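Putative NADH Oxidase (Clostridium acetobutylicum, PDB 3E10) binds flavin mononucleotide and probably acts as an oxidoreductase of the nitroreductase family. Local coordinates at residues B[2-7]-B[100-105]; B[21-26]-B[144-149]; B[52-57]-B[65-70]. All coordinates share one frame; numbering follows the deposited sequence. Where two conformers were deposited one is given.

Contact 1. Residues B[2-7]-B[100-105]; sequences MDIINN and ILLEAA. With EDO (1,2-ethanediol), chain I.
Ile4 lies against the last turns of helix 89-106, where it meets Leu102 and Ala105. Its CB points at that helix, and the side chain divides there into two arms. With CG1 beside the backbone N (chi1 -60°), the methyl CG2 stands anti to that N and makes the closest approach. Ile4 CG2 sits 3.2 Å from Leu102 O. Ile4 CG2 also touches Ala105 CB at 3.9 Å. The other arm runs through CG1 to CD1. Ile4 CD1 ends over the carbonyl group of Ala105, 3.9 Å from both its C and its O. One isoleucine thus bridges two residues, Leu102 and Ala105, about a turn apart.

Ile5 points its own CB away from helix 89-106, yet it still takes part. Leu102 CD2 reaches back to it and lies 3.8 Å from Ile5 CA. The same methyl, Leu102 CD2, is 4.1 Å from Ile5 CG1. Leu102 therefore touches both isoleucines with one branch. The side chains that meet are all apolar, though the closest approach is to a backbone oxygen.

On the far side of Ile5 sits a molecule of 1,2-ethanediol, probably from the crystallisation liquor. Ile5 N donates a nearly straight hydrogen bond to its O1, 3.0 Å long with an angle of 171° at the hydrogen. The diol is also hydrogen-bonded to Glu103 OE1 of the second subunit. Leu102 packs on Leu102 of that subunit, and Ile5 packs on its Asn99. The contact therefore borders the dimer interface. Arg8, seen to bind FMN, follows directly in the chain, with its side chain about 4 Å from that of Leu102. The arrangement joins the N-terminal turn to a core helix beside the flavin site of a dimeric nitroreductase-family fold.

Contact 2. Residues B[21-26]-B[144-149]; sequences KEKIEK and VGYPEN
Lys23 and Tyr146 make this contact through their polar ends. The interaction is a hydrogen bond: Lys23 NZ donates to Tyr146 OH over 2.8 Å. The ammonium comes in at the edge of the ring, near its plane, and does not lie over a face.

Van der Waals contact is slight. The lysine methylenes CD and CE pass close to the same hydroxyl, with Lys23 CE 3.4 Å from Tyr146 OH. The lysine chain is extended beyond CG. This carries NZ far from the helix axis, and the two side chains cross at about a right angle.

Further polar partners hold both ends. Tyr146 OH has a hydrogen bond to Glu20 OE1, just ahead of helix 21-32. The tyrosine hydroxyl thus links the lysine to Glu20. Lys23 NZ also donates to the carbonyl O of Leu107, just past helix 89-106. The tyrosine ring also packs on Lys17 and Leu109.

The contact lies at the surface, away from the annotated flavin sites. It joins the first turn of helix 21-32 to the segment leaving strand 136-145, a central strand of the antiparallel sheet in this nitroreductase-family fold.

Contact 3. Residues B[52-57]-B[65-70]; sequences ENIDKL and NSLKTA. With EDO (1,2-ethanediol), chain O.
Ile54 and Leu67 meet at the middle of this contact. Ile54 CG2 lies 3.8 Å from Leu67 CD2. Ile54 CG2 is only 3.2 Å from Leu67 O. Ile54 CG2 also lies 3.6 Å from Ala70 O. Ile54 CD1 reaches the same Ala70 oxygen from the other arm of the side chain. Leu67 uses its second methyl on Leu57: Leu67 CD1 is 3.9 Å from Leu57 CG, and the two leucines cross obliquely. Leu67 thus gives one branch to each of two residues of helix 51-57.

Asp55 passes across Lys68 at a slant. Two conformers of Asp55 were modelled. In one, CG is anti to the backbone N (chi1 -160°), and Asp55 OD1 comes to 3.7 Å from both CA and CG of Lys68. The charged ends do not pair closely, for Asp55 OD1 and Lys68 NZ are 4.4 Å apart. The lysine chain bends at its last torsion (chi4 -52°), and NZ is hydrogen-bonded to Ser58 OG.

Arg51 forms the next shell. Its NH1 is hydrogen-bonded to the carbonyl oxygens of Leu67 and Ala70, the two that Ile54 also approaches. This ties the start of helix 51-57 to the turns at 65-70. A 1,2-ethanediol, probably from the crystallisation liquor, gives a hydrogen bond from O1 to Asn53 O.

Helix 51-57 and the irregular turns of 65-70 pack together on the sheet. Leu57 rests on Ala73 and Val75 of strand 72-79 and on Val141 of strand 136-145. Leu67 touches Ala73, Ser143, and Leu114 of strand 110-115.

In the fold
From the N terminus, residues 2-7 are the first to be tied down. Contact 1 closes a long loop by joining them to helix 89-106. Helix 21-32 comes next, and contact 2 joins it to the residues just after strand 136-145. The loops of contacts 1 and 2 cross. The two also touch, where Glu103 packs on Lys26. Contact 3 closes a short loop between helix 51-57 and the residues just before strand 72-79. It is nested inside both larger loops. It touches contact 2 through Ala70 and Val144 but stays about 10 Å from contact 1 at the nearest atoms. Contact 1 thus joins helix to helix, while contacts 2 and 3 join helices to the ends of sheet strands.

Contact 1. Residues B[2-7]-B[100-105]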
HETATM    1  N   MSE B   2      -5.768  18.155   7.017  1.00 28.08           N
HETATM    2  CA  MSE B   2      -5.025  16.876   6.811  1.00 27.13           C
HETATM    3  C   MSE B   2      -4.888  16.673   5.324  1.00 26.32           C
HETATM    4  O   MSE B   2      -5.892  16.473   4.622  1.00 29.72           O
HETATM    5  CB  MSE B   2      -5.758  15.689   7.458  1.00 29.18           C
ATOM      6  N   ASP B   3      -3.642  16.741   4.843  1.00 21.16           N
ATOM      7  CA  ASP B   3      -3.380  16.729   3.409  1.00 15.34           C
ATOM      8  C   ASP B   3      -2.231  15.786   3.090  1.00 11.14           C
ATOM      9  O   ASP B   3      -1.528  15.933   2.085  1.00 11.64           O
ATOM     10  CB  ASP B   3      -3.053  18.128   2.965  1.00 16.12           C
ATOM     11  N   ILE B   4      -2.060  14.794   3.942  1.00  9.51           N
ATOM     12  CA  ILE B   4      -0.909  13.930   3.878  1.00 10.67           C
ATOM     13  C   ILE B   4      -0.903  13.043   2.640  1.00  8.86           C
ATOM     14  O   ILE B   4       0.154  12.817   2.070  1.00  8.82           O
ATOM     15  CB  ILE B   4      -0.809  13.111   5.179  1.00 11.82           C
ATOM     16  CG1 ILE B   4      -0.661  14.041   6.389  1.00 15.26           C
ATOM     17  CG2 ILE B   4       0.283  12.173   5.129  1.00 13.36           C
ATOM     18  CD1 ILE B   4       0.509  15.019   6.315  1.00 22.24           C
ATOM     19  N   ILE B   5      -2.055  12.518   2.205  1.00  7.97           N
ATOM     20  CA  ILE B   5      -2.062  11.716   0.985  1.00  7.30           C
ATOM     21  C   ILE B   5      -1.590  12.550  -0.208  1.00  7.90           C
ATOM     22  O   ILE B   5      -0.816  12.064  -1.019  1.00  7.08           O
ATOM     23  CB  ILE B   5      -3.437  11.057   0.728  1.00  6.83           C
ATOM     24  CG1 ILE B   5      -3.710   9.999   1.807  1.00  9.70           C
ATOM     25  CG2 ILE B   5      -3.557  10.512  -0.709  1.00  8.76           C
ATOM     26  CD1 ILE B   5      -5.137   9.329   1.795  1.00 10.23           C
ATOM     27  N   ASN B   6      -2.028  13.811  -0.316  1.00  6.79           N
ATOM     28  CA  ASN B   6      -1.595  14.666  -1.412  1.00  6.66           C
ATOM     29  C   ASN B   6      -0.133  15.093  -1.323  1.00  6.75           C
ATOM     30  O   ASN B   6       0.521  15.311  -2.361  1.00  9.15           O
ATOM     31  CB  ASN B   6      -2.433  15.946  -1.458  1.00  8.54           C
ATOM     32  CG  ASN B   6      -3.779  15.736  -2.114  1.00 10.70           C
ATOM     33  OD1 ASN B   6      -3.993  14.792  -2.847  1.00 11.42           O
ATOM     34  ND2 ASN B   6      -4.694  16.657  -1.854  1.00 16.98           N
ATOM     35  N   ASN B   7       0.359  15.294  -0.100  1.00  7.13           N
ATOM     36  CA  ASN B   7       1.668  15.917   0.084  0.50  7.00           C
ATOM     37  C   ASN B   7       2.827  14.941   0.256  1.00  6.86           C
ATOM     38  O   ASN B   7       3.971  15.336   0.145  1.00  7.18           O
ATOM     39  CB  ASN B   7       1.619  16.905   1.252  0.50  8.03           C
ATOM     40  CG  ASN B   7       0.898  18.192   0.894  0.50 11.02           C
ATOM     41  OD1 ASN B   7       1.299  18.905  -0.007  0.50 16.36           O
ATOM     42  ND2 ASN B   7      -0.169  18.496   1.618  0.50 19.86           N
ATOM     43  N   ILE B 100       3.672   3.610   6.464  1.00  4.99           N
ATOM     44  CA  ILE B 100       4.905   4.271   6.972  1.00  3.97           C
ATOM     45  C   ILE B 100       5.159   5.595   6.274  1.00  4.40           C
ATOM     46  O   ILE B 100       5.485   6.602   6.910  1.00  6.08           O
ATOM     47  CB  ILE B 100       6.140   3.329   6.882  1.00  4.52           C
ATOM     48  CG1 ILE B 100       5.953   2.085   7.778  1.00  5.93           C
ATOM     49  CG2 ILE B 100       7.411   4.070   7.194  1.00  6.28           C
ATOM     50  CD1 ILE B 100       7.014   1.020   7.550  1.00  7.66           C
ATOM     51  N   LEU B 101       5.074   5.576   4.935  1.00  4.80           N
ATOM     52  CA  LEU B 101       5.369   6.786   4.198  1.00  6.19           C
ATOM     53  C   LEU B 101       4.397   7.891   4.584  1.00  5.28           C
ATOM     54  O   LEU B 101       4.795   9.056   4.688  1.00  6.07           O
ATOM     55  CB  LEU B 101       5.287   6.524   2.703  1.00  5.76           C
ATOM     56  CG  LEU B 101       6.267   5.514   2.110  1.00  5.23           C
ATOM     57  CD1 LEU B 101       5.977   5.378   0.620  1.00  7.49           C
ATOM     58  CD2 LEU B 101       7.763   5.875   2.385  1.00  6.12           C
ATOM     59  N   LEU B 102       3.113   7.566   4.698  1.00  4.41           N
ATOM     60  CA  LEU B 102       2.139   8.586   5.071  1.00  5.42           C
ATOM     61  C   LEU B 102       2.351   9.110   6.485  1.00  6.06           C
ATOM     62  O   LEU B 102       2.266  10.315   6.725  1.00  6.06           O
ATOM     63  CB  LEU B 102       0.727   8.052   4.880  1.00  5.10           C
ATOM     64  CG  LEU B 102       0.320   7.760   3.431  1.00  5.20           C
ATOM     65  CD1 LEU B 102      -0.980   6.970   3.419  1.00  6.39           C
ATOM     66  CD2 LEU B 102       0.211   9.051   2.581  1.00  7.24           C
ATOM     67  N   GLU B 103       2.623   8.203   7.415  1.00  5.88           N
ATOM     68  CA  GLU B 103       2.901   8.608   8.786  1.00  6.51           C
ATOM     69  C   GLU B 103       4.157   9.487   8.834  1.00  6.03           C
ATOM     70  O   GLU B 103       4.208  10.475   9.570  1.00  6.82           O
ATOM     71  CB  GLU B 103       3.029   7.414   9.699  1.00  7.47           C
ATOM     72  CG  GLU B 103       3.241   7.730  11.192  1.00  7.58           C
ATOM     73  CD  GLU B 103       2.019   8.293  11.906  1.00 10.31           C
ATOM     74  OE1 GLU B 103       0.902   8.262  11.349  1.00 11.75           O
ATOM     75  OE2 GLU B 103       2.197   8.724  13.065  1.00 13.60           O
ATOM     76  N   ALA B 104       5.170   9.140   8.028  1.00  6.05           N
ATOM     77  CA  ALA B 104       6.367   9.979   7.982  1.00  6.75           C
ATOM     78  C   ALA B 104       6.019  11.407   7.605  1.00  6.36           C
ATOM     79  O   ALA B 104       6.441  12.363   8.290  1.00  7.97           O
ATOM     80  CB  ALA B 104       7.406   9.381   7.032  1.00  7.30           C
ATOM     81  N   ALA B 105       5.244  11.571   6.530  1.00  6.60           N
ATOM     82  CA  ALA B 105       4.837  12.907   6.085  1.00  6.19           C
ATOM     83  C   ALA B 105       4.051  13.619   7.196  1.00  6.32           C
ATOM     84  O   ALA B 105       4.269  14.827   7.455  1.00  8.90           O
ATOM     85  CB  ALA B 105       4.065  12.830   4.784  1.00  8.96           C
TER
HETATM   86  C1  EDO I 507      -5.688  12.250   3.966  1.00 21.27           C
HETATM   87  O1  EDO I 507      -4.693  13.138   3.480  1.00 15.13           O
HETATM   88  C2  EDO I 507      -7.052  12.906   3.821  1.00 24.87           C
HETATM   89  O2  EDO I 507      -7.260  13.416   2.496  1.00 28.57           O

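Contact 2. Residues B[21-26]-B[144-149]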
ATOM      1  N   LYS B  21      12.941   9.056  18.989  1.00 10.75           N
ATOM      2  CA  LYS B  21      12.462   7.724  19.342  1.00  9.71           C
ATOM      3  C   LYS B  21      10.948   7.633  19.240  1.00 10.69           C
ATOM      4  O   LYS B  21      10.437   6.633  18.765  1.00 11.36           O
ATOM      5  CB  LYS B  21      12.919   7.295  20.753  1.00 13.49           C
ATOM      6  CG  LYS B  21      14.412   7.197  20.887  1.00 20.97           C
ATOM      7  CD  LYS B  21      15.053   6.098  20.059  1.00 23.84           C
ATOM      8  CE  LYS B  21      16.488   5.876  20.572  1.00 28.24           C
ATOM      9  NZ  LYS B  21      17.364   5.348  19.526  1.00 31.87           N
ATOM     10  N   GLU B  22      10.231   8.668  19.679  1.00 10.31           N
ATOM     11  CA  GLU B  22       8.777   8.623  19.640  1.00 11.15           C
ATOM     12  C   GLU B  22       8.230   8.555  18.213  1.00  9.82           C
ATOM     13  O   GLU B  22       7.219   7.919  17.964  1.00  9.83           O
ATOM     14  CB  GLU B  22       8.149   9.786  20.395  1.00 13.92           C
ATOM     15  CG  GLU B  22       8.384  11.123  19.846  1.00 24.26           C
ATOM     16  N   LYS B  23       8.917   9.206  17.284  1.00  9.58           N
ATOM     17  CA  LYS B  23       8.512   9.180  15.886  1.00  7.61           C
ATOM     18  C   LYS B  23       8.811   7.824  15.258  1.00  7.00           C
ATOM     19  O   LYS B  23       8.008   7.314  14.483  1.00  8.20           O
ATOM     20  CB  LYS B  23       9.203  10.303  15.101  1.00  8.54           C
ATOM     21  CG  LYS B  23       8.639  11.682  15.455  1.00  7.53           C
ATOM     22  CD  LYS B  23       9.090  12.797  14.525  1.00  7.77           C
ATOM     23  CE  LYS B  23       8.502  14.144  14.942  1.00 11.01           C
ATOM     24  NZ  LYS B  23       8.808  15.232  13.963  1.00 10.71           N
ATOM     25  N   ILE B  24       9.949   7.236  15.631  1.00  7.40           N
ATOM     26  CA  ILE B  24      10.262   5.891  15.148  1.00  7.10           C
ATOM     27  C   ILE B  24       9.128   4.944  15.537  1.00  7.01           C
ATOM     28  O   ILE B  24       8.658   4.166  14.712  1.00  9.27           O
ATOM     29  CB  ILE B  24      11.605   5.354  15.666  1.00  8.50           C
ATOM     30  CG1 ILE B  24      12.735   6.303  15.259  1.00 10.11           C
ATOM     31  CG2 ILE B  24      11.861   3.939  15.121  1.00 10.49           C
ATOM     32  CD1 ILE B  24      14.126   5.898  15.745  1.00 11.04           C
ATOM     33  N   GLU B  25       8.715   4.998  16.798  1.00  8.20           N
ATOM     34  CA  GLU B  25       7.648   4.117  17.257  1.00  8.92           C
ATOM     35  C   GLU B  25       6.349   4.337  16.480  1.00  7.70           C
ATOM     36  O   GLU B  25       5.646   3.383  16.126  1.00  8.37           O
ATOM     37  CB  GLU B  25       7.392   4.291  18.758  1.00 10.78           C
ATOM     38  CG  GLU B  25       6.364   3.287  19.282  1.00 12.13           C
ATOM     39  CD  GLU B  25       6.211   3.281  20.772  1.00 14.81           C
ATOM     40  OE1 GLU B  25       7.222   3.105  21.482  1.00 22.98           O
ATOM     41  OE2 GLU B  25       5.064   3.443  21.210  1.00 15.11           O
ATOM     42  N   LYS B  26       5.996   5.592  16.256  1.00  7.93           N
ATOM     43  CA  LYS B  26       4.803   5.917  15.493  0.50  7.57           C
ATOM     44  C   LYS B  26       4.851   5.364  14.065  1.00  7.54           C
ATOM     45  O   LYS B  26       3.834   4.923  13.541  1.00  7.64           O
ATOM     46  CB  LYS B  26       4.577   7.430  15.487  0.50  9.48           C
ATOM     47  CG  LYS B  26       4.167   7.945  16.864  0.50 12.00           C
ATOM     48  CD  LYS B  26       4.404   9.410  17.050  0.50 15.11           C
ATOM     49  CE  LYS B  26       3.775   9.861  18.350  0.50 16.89           C
ATOM     50  NZ  LYS B  26       2.281   9.787  18.261  0.50 19.22           N
ATOM     51  N   VAL B 144      14.562   7.214   6.018  1.00  6.55           N
ATOM     52  CA  VAL B 144      13.754   8.218   6.693  1.00  6.80           C
ATOM     53  C   VAL B 144      14.703   9.260   7.316  1.00  6.62           C
ATOM     54  O   VAL B 144      15.760   8.927   7.841  1.00  7.56           O
ATOM     55  CB  VAL B 144      12.912   7.593   7.829  1.00  8.20           C
ATOM     56  CG1 VAL B 144      12.010   8.640   8.474  1.00  9.08           C
ATOM     57  CG2 VAL B 144      12.053   6.431   7.334  1.00  7.30           C
ATOM     58  N   GLY B 145      14.293  10.519   7.283  1.00  6.62           N
ATOM     59  CA  GLY B 145      15.008  11.595   7.964  1.00  7.97           C
ATOM     60  C   GLY B 145      14.293  12.921   7.795  1.00  8.05           C
ATOM     61  O   GLY B 145      13.277  13.002   7.137  1.00  9.02           O
ATOM     62  N   TYR B 146      14.818  13.980   8.383  1.00  8.01           N
ATOM     63  CA  TYR B 146      14.293  15.306   8.131  1.00  8.64           C
ATOM     64  C   TYR B 146      14.780  15.760   6.742  1.00  8.37           C
ATOM     65  O   TYR B 146      15.956  15.622   6.405  1.00  9.66           O
ATOM     66  CB  TYR B 146      14.726  16.292   9.242  1.00  8.99           C
ATOM     67  CG  TYR B 146      13.919  16.053  10.509  1.00  9.43           C
ATOM     68  CD1 TYR B 146      12.632  16.527  10.630  1.00 11.39           C
ATOM     69  CD2 TYR B 146      14.391  15.225  11.505  1.00  8.25           C
ATOM     70  CE1 TYR B 146      11.864  16.245  11.743  1.00 11.23           C
ATOM     71  CE2 TYR B 146      13.632  14.950  12.641  1.00  8.79           C
ATOM     72  CZ  TYR B 146      12.364  15.464  12.751  1.00  9.71           C
ATOM     73  OH  TYR B 146      11.600  15.199  13.877  1.00 11.51           O
ATOM     74  N   PRO B 147      13.876  16.260   5.919  1.00  8.51           N
ATOM     75  CA  PRO B 147      14.279  16.619   4.557  1.00 11.12           C
ATOM     76  C   PRO B 147      15.356  17.695   4.474  1.00 12.56           C
ATOM     77  O   PRO B 147      15.318  18.641   5.225  1.00 13.36           O
ATOM     78  CB  PRO B 147      12.981  17.120   3.930  1.00 12.23           C
ATOM     79  CG  PRO B 147      11.910  16.486   4.704  1.00 12.73           C
ATOM     80  CD  PRO B 147      12.436  16.457   6.129  1.00  9.80           C
ATOM     81  N   GLU B 148      16.314  17.524   3.562  0.70 13.74           N
ATOM     82  CA  GLU B 148      17.428  18.493   3.368  0.70 14.77           C
ATOM     83  C   GLU B 148      17.081  19.626   2.401  0.70 17.90           C
ATOM     84  O   GLU B 148      17.289  20.807   2.701  0.70 22.49           O
ATOM     85  CB  GLU B 148      18.662  17.745   2.851  0.70 15.63           C
ATOM     86  CG  GLU B 148      19.935  18.578   2.659  0.70 17.53           C
ATOM     87  CD  GLU B 148      20.435  19.168   3.962  0.70 23.73           C
ATOM     88  OE1 GLU B 148      19.883  20.200   4.386  0.70 30.95           O
ATOM     89  OE2 GLU B 148      21.368  18.597   4.573  0.70 28.58           O
ATOM     90  N   ASN B 149      16.624  19.253   1.218  0.70 16.83           N
ATOM     91  CA  ASN B 149      16.449  20.214   0.101  0.70 18.36           C
ATOM     92  C   ASN B 149      15.341  19.725  -0.795  0.70 18.15           C
ATOM     93  O   ASN B 149      15.460  19.713  -2.022  0.70 17.87           O
ATOM     94  CB  ASN B 149      17.755  20.386  -0.680  0.70 17.86           C
ATOM     95  CG  ASN B 149      18.223  19.100  -1.368  0.70 21.11           C
ATOM     96  OD1 ASN B 149      17.638  18.015  -1.212  0.70 22.11           O
ATOM     97  ND2 ASN B 149      19.293  19.225  -2.151  0.70 20.62           N
TER

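Contact 3. Residues B[52-57]-B[65-70]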
ATOM      1  N   GLU B  52      27.133   3.654  10.196  1.00 16.64           N
ATOM      2  CA  GLU B  52      27.953   2.750   9.414  1.00 15.94           C
ATOM      3  C   GLU B  52      27.127   1.616   8.773  1.00 14.54           C
ATOM      4  O   GLU B  52      27.334   1.254   7.611  1.00 15.90           O
ATOM      5  CB  GLU B  52      29.036   2.134  10.289  1.00 19.14           C
ATOM      6  CG  GLU B  52      29.959   1.229   9.536  1.00 25.16           C
ATOM      7  N   ASN B  53      26.193   1.061   9.534  1.00 13.02           N
ATOM      8  CA  ASN B  53      25.329  -0.002   8.980  1.00 12.82           C
ATOM      9  C   ASN B  53      24.362   0.532   7.927  1.00 10.89           C
ATOM     10  O   ASN B  53      24.093  -0.138   6.931  1.00 11.30           O
ATOM     11  CB  ASN B  53      24.573  -0.713  10.083  1.00 14.88           C
ATOM     12  CG  ASN B  53      25.489  -1.546  10.968  1.00 22.11           C
ATOM     13  OD1 ASN B  53      26.622  -1.820  10.600  1.00 24.90           O
ATOM     14  ND2 ASN B  53      24.992  -1.952  12.132  1.00 25.10           N
ATOM     15  N   ILE B  54      23.847   1.734   8.143  1.00 11.23           N
ATOM     16  CA  ILE B  54      22.951   2.372   7.161  1.00  9.37           C
ATOM     17  C   ILE B  54      23.700   2.620   5.846  1.00 12.13           C
ATOM     18  O   ILE B  54      23.204   2.333   4.751  1.00 14.17           O
ATOM     19  CB  ILE B  54      22.307   3.646   7.719  1.00 10.36           C
ATOM     20  CG1 ILE B  54      21.418   3.354   8.929  1.00 10.95           C
ATOM     21  CG2 ILE B  54      21.474   4.369   6.656  1.00 11.63           C
ATOM     22  CD1 ILE B  54      21.017   4.641   9.741  1.00 11.94           C
ATOM     23  N   ASP B  55      24.929   3.126   5.939  1.00 13.68           N
ATOM     24  CA  ASP B  55      25.712   3.380   4.734  0.50 16.09           C
ATOM     25  C   ASP B  55      26.016   2.063   3.992  1.00 16.11           C
ATOM     26  O   ASP B  55      25.949   1.995   2.752  1.00 19.11           O
ATOM     27  CB  ASP B  55      26.994   4.140   5.110  0.50 17.46           C
ATOM     28  CG  ASP B  55      27.618   4.858   3.928  0.50 20.49           C
ATOM     29  OD1 ASP B  55      27.097   5.909   3.508  0.50 23.14           O
ATOM     30  OD2 ASP B  55      28.641   4.367   3.423  0.50 29.13           O
ATOM     31  N   LYS B  56      26.341   1.022   4.733  1.00 15.36           N
ATOM     32  CA  LYS B  56      26.569  -0.296   4.162  0.50 16.70           C
ATOM     33  C   LYS B  56      25.323  -0.768   3.418  1.00 15.26           C
ATOM     34  O   LYS B  56      25.405  -1.350   2.340  1.00 16.24           O
ATOM     35  CB  LYS B  56      26.919  -1.295   5.270  0.50 18.58           C
ATOM     36  CG  LYS B  56      27.096  -2.744   4.810  0.50 20.71           C
ATOM     37  CD  LYS B  56      27.355  -3.684   5.977  0.50 21.49           C
ATOM     38  CE  LYS B  56      27.400  -5.136   5.530  0.50 24.45           C
ATOM     39  NZ  LYS B  56      27.989  -5.995   6.590  0.50 26.00           N
ATOM     40  N   LEU B  57      24.173  -0.519   4.031  1.00 13.92           N
ATOM     41  CA  LEU B  57      22.902  -0.962   3.497  1.00 13.21           C
ATOM     42  C   LEU B  57      22.593  -0.302   2.147  1.00 11.10           C
ATOM     43  O   LEU B  57      21.925  -0.916   1.292  1.00 12.55           O
ATOM     44  CB  LEU B  57      21.812  -0.692   4.541  1.00 11.30           C
ATOM     45  CG  LEU B  57      20.379  -1.130   4.210  1.00 10.57           C
ATOM     46  CD1 LEU B  57      20.262  -2.647   4.061  1.00 11.25           C
ATOM     47  CD2 LEU B  57      19.430  -0.564   5.293  1.00 11.04           C
ATOM     48  N   ASN B  65      20.729   5.208  -2.829  1.00  9.92           N
ATOM     49  CA  ASN B  65      21.689   6.201  -2.379  1.00 13.16           C
ATOM     50  C   ASN B  65      21.158   7.138  -1.310  1.00 11.54           C
ATOM     51  O   ASN B  65      21.937   7.788  -0.597  1.00 12.04           O
ATOM     52  CB  ASN B  65      22.274   6.966  -3.567  1.00 16.30           C
ATOM     53  CG  ASN B  65      23.242   6.121  -4.370  1.00 26.88           C
ATOM     54  OD1 ASN B  65      23.872   5.193  -3.837  1.00 32.71           O
ATOM     55  ND2 ASN B  65      23.376   6.433  -5.654  1.00 37.07           N
ATOM     56  N   SER B  66      19.836   7.208  -1.157  1.00  9.91           N
ATOM     57  CA  SER B  66      19.254   7.981  -0.056  1.00  9.07           C
ATOM     58  C   SER B  66      19.779   7.543   1.308  1.00  9.08           C
ATOM     59  O   SER B  66      19.807   8.332   2.257  1.00 10.47           O
ATOM     60  CB  SER B  66      17.734   7.894  -0.080  1.00  9.38           C
ATOM     61  OG  SER B  66      17.295   6.558   0.024  1.00 10.33           O
ATOM     62  N   LEU B  67      20.170   6.284   1.419  1.00  8.80           N
ATOM     63  CA  LEU B  67      20.622   5.768   2.696  1.00  8.37           C
ATOM     64  C   LEU B  67      21.944   6.406   3.114  1.00  8.82           C
ATOM     65  O   LEU B  67      22.297   6.394   4.291  1.00 12.58           O
ATOM     66  CB  LEU B  67      20.761   4.248   2.639  1.00  7.36           C
ATOM     67  CG  LEU B  67      19.420   3.499   2.615  1.00  8.11           C
ATOM     68  CD1 LEU B  67      19.608   2.063   2.147  1.00  8.84           C
ATOM     69  CD2 LEU B  67      18.798   3.579   4.020  1.00 10.40           C
ATOM     70  N   LYS B  68      22.672   6.984   2.176  1.00  9.96           N
ATOM     71  CA  LYS B  68      23.962   7.576   2.526  1.00 11.09           C
ATOM     72  C   LYS B  68      23.854   8.800   3.426  1.00 10.35           C
ATOM     73  O   LYS B  68      24.821   9.152   4.108  1.00 12.86           O
ATOM     74  CB  LYS B  68      24.763   7.915   1.272  1.00 12.46           C
ATOM     75  CG  LYS B  68      25.099   6.673   0.443  1.00 16.70           C
ATOM     76  CD  LYS B  68      25.972   7.014  -0.733  1.00 21.04           C
ATOM     77  CE  LYS B  68      26.310   5.786  -1.552  1.00 26.89           C
ATOM     78  NZ  LYS B  68      26.877   4.667  -0.732  1.00 32.49           N
ATOM     79  N   THR B  69      22.694   9.446   3.431  1.00  9.14           N
ATOM     80  CA  THR B  69      22.442  10.557   4.369  1.00 10.51           C
ATOM     81  C   THR B  69      21.370  10.280   5.408  1.00 10.00           C
ATOM     82  O   THR B  69      21.160  11.086   6.323  1.00 12.07           O
ATOM     83  CB  THR B  69      22.136  11.877   3.645  1.00 10.81           C
ATOM     84  OG1 THR B  69      20.912  11.742   2.915  1.00 11.18           O
ATOM     85  CG2 THR B  69      23.291  12.311   2.674  1.00 14.25           C
ATOM     86  N   ALA B  70      20.687   9.144   5.312  1.00  9.81           N
ATOM     87  CA  ALA B  70      19.558   8.874   6.184  1.00  9.07           C
ATOM     88  C   ALA B  70      20.007   8.575   7.605  1.00  8.36           C
ATOM     89  O   ALA B  70      20.903   7.752   7.798  1.00 10.02           O
ATOM     90  CB  ALA B  70      18.750   7.663   5.649  1.00 11.25           C
TER
HETATM   91  C1  EDO O 505      23.247  -3.481   7.132  0.60 19.52           C
HETATM   92  O1  EDO O 505      24.389  -2.846   6.571  0.60 22.82           O
HETATM   93  C2  EDO O 505      23.702  -4.706   7.901  0.60 24.20           C
HETATM   94  O2  EDO O 505      24.092  -4.288   9.209  0.60 25.30           O